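Local coordinates for protein Co-type Nitrile Hydratase beta subunit (Pseudomonas putida, PDB 3QYH) that forms, with its partner alpha subunit, a cobalt-type nitrile hydratase, an enzyme that probably hydrates nitriles to the corresponding amides, at residues A127-A132 / H184-S189. Numbering follows the deposited sequence.
Sequences ARARFA and HVYTVS
In the SH3-like beta domain at the C-terminal end of the nitrile hydratase beta subunit, the loop 127-132 runs beside residues 184-189 of strand 183-191 and meets the rings of H184 and Y186. The methyl group of A129 sits squarely over the imidazole of H184, its CB 3.5 Å from the ring centroid and 4° off the normal, a CH-pi contact that a small residue allows without pushing the loop away. At the edge of this ring, in its plane, A127 O lies 3.3 Å from H184 CD2, and one water joins A127 O to H184 NE2. A second water accepts from H184 N and donates to R128 O. An alanine in place of H184 would probably leave the A129 methyl without the ring face it packs on and D164, which bonds ND1, without this partner. Y186, its CG anti to the carbonyl carbon (chi1 -50°), projects toward the loop; tyrosine suits the place, offering F131 a ring face and a hydroxyl that takes a weak 3.3 Å hydrogen bond from F131 N and also bonds D213. The edge of F131 meets that face in an offset edge-to-face pair, planes at 73°. Both rings pack on L216 of strand 216-218, and F131 also touches V137 of strand 136-139.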
# COMPACT_ATOMS: atom_id res chain seq x y z
N ALA B 127 23.46 7.57 3.27
CA ALA B 127 24.57 6.68 2.94
C ALA B 127 24.72 6.54 1.43
O ALA B 127 23.74 6.55 0.68
CB ALA B 127 24.37 5.32 3.61
N ARG B 128 25.96 6.43 0.97
CA ARG B 128 26.24 6.26 -0.45
C ARG B 128 25.71 4.91 -0.95
O ARG B 128 25.67 3.93 -0.21
CB ARG B 128 27.76 6.34 -0.70
CG ARG B 128 28.53 5.27 0.11
CD ARG B 128 30.03 4.98 -0.24
NE ARG B 128 30.16 4.36 -1.52
CZ ARG B 128 30.44 3.16 -1.98
NH1 ARG B 128 30.34 3.13 -3.29
NH2 ARG B 128 30.83 2.06 -1.33
N ALA B 129 25.32 4.86 -2.21
CA ALA B 129 24.85 3.62 -2.80
C ALA B 129 26.03 2.68 -3.00
O ALA B 129 27.04 3.06 -3.59
CB ALA B 129 24.17 3.90 -4.13
N ARG B 130 25.91 1.45 -2.49
CA ARG B 130 26.94 0.43 -2.71
C ARG B 130 26.68 -0.35 -3.98
O ARG B 130 27.58 -1.02 -4.48
CB ARG B 130 26.99 -0.55 -1.53
CG ARG B 130 27.54 0.02 -0.26
CD ARG B 130 27.69 -1.11 0.76
NE ARG B 130 26.38 -1.63 1.16
CZ ARG B 130 26.17 -2.84 1.68
NH1 ARG B 130 27.17 -3.70 1.84
NH2 ARG B 130 24.94 -3.19 2.03
N PHE B 131 25.46 -0.30 -4.51
CA PHE B 131 25.10 -1.13 -5.65
C PHE B 131 24.64 -0.33 -6.88
O PHE B 131 24.11 0.77 -6.77
CB PHE B 131 24.04 -2.16 -5.23
CG PHE B 131 24.39 -2.89 -3.96
CD1 PHE B 131 25.37 -3.86 -3.95
CD2 PHE B 131 23.76 -2.57 -2.78
CE1 PHE B 131 25.71 -4.50 -2.77
CE2 PHE B 131 24.10 -3.22 -1.59
CZ PHE B 131 25.08 -4.19 -1.60
N ALA B 132 24.84 -0.91 -8.05
CA ALA B 132 24.42 -0.29 -9.29
C ALA B 132 23.43 -1.22 -9.94
O ALA B 132 23.45 -2.43 -9.67
CB ALA B 132 25.62 -0.08 -10.19
N HIS B 184 20.02 4.36 0.36
CA HIS B 184 19.39 4.00 -0.89
C HIS B 184 18.40 2.85 -0.77
O HIS B 184 18.57 1.92 0.05
CB HIS B 184 20.44 3.69 -1.95
CG HIS B 184 21.09 4.92 -2.52
ND1 HIS B 184 20.79 5.41 -3.77
CD2 HIS B 184 21.99 5.78 -1.98
CE1 HIS B 184 21.51 6.50 -3.99
NE2 HIS B 184 22.24 6.75 -2.92
N VAL B 185 17.37 2.91 -1.60
CA VAL B 185 16.40 1.83 -1.75
C VAL B 185 16.46 1.37 -3.20
O VAL B 185 16.48 2.20 -4.13
CB VAL B 185 14.97 2.32 -1.43
CG1 VAL B 185 13.93 1.28 -1.83
CG2 VAL B 185 14.86 2.67 0.06
N TYR B 186 16.52 0.06 -3.40
CA TYR B 186 16.61 -0.49 -4.75
C TYR B 186 15.41 -1.39 -4.98
O TYR B 186 14.95 -2.06 -4.06
CB TYR B 186 17.87 -1.34 -4.90
CG TYR B 186 19.17 -0.69 -4.45
CD1 TYR B 186 19.61 -0.80 -3.13
CD2 TYR B 186 19.97 0.01 -5.35
CE1 TYR B 186 20.79 -0.20 -2.72
CE2 TYR B 186 21.16 0.60 -4.95
CZ TYR B 186 21.57 0.49 -3.65
OH TYR B 186 22.74 1.07 -3.23
N THR B 187 14.92 -1.45 -6.21
CA THR B 187 14.10 -2.60 -6.60
C THR B 187 15.01 -3.75 -7.00
O THR B 187 15.91 -3.59 -7.84
CB THR B 187 13.13 -2.31 -7.75
OG1 THR B 187 12.23 -1.28 -7.36
CG2 THR B 187 12.31 -3.58 -8.09
N VAL B 188 14.80 -4.92 -6.39
CA VAL B 188 15.61 -6.09 -6.67
C VAL B 188 14.74 -7.15 -7.29
O VAL B 188 13.66 -7.43 -6.78
CB VAL B 188 16.24 -6.64 -5.40
CG1 VAL B 188 17.03 -7.93 -5.71
CG2 VAL B 188 17.14 -5.59 -4.74
N SER B 189 15.20 -7.76 -8.39
CA SER B 189 14.40 -8.75 -9.11
C SER B 189 14.89 -10.18 -8.77
O SER B 189 16.07 -10.47 -8.84
CB SER B 189 14.48 -8.50 -10.62
OG SER B 189 13.78 -9.47 -11.35
O HOH W 1 23.73 8.92 -1.34
O HOH W 2 22.83 3.62 0.64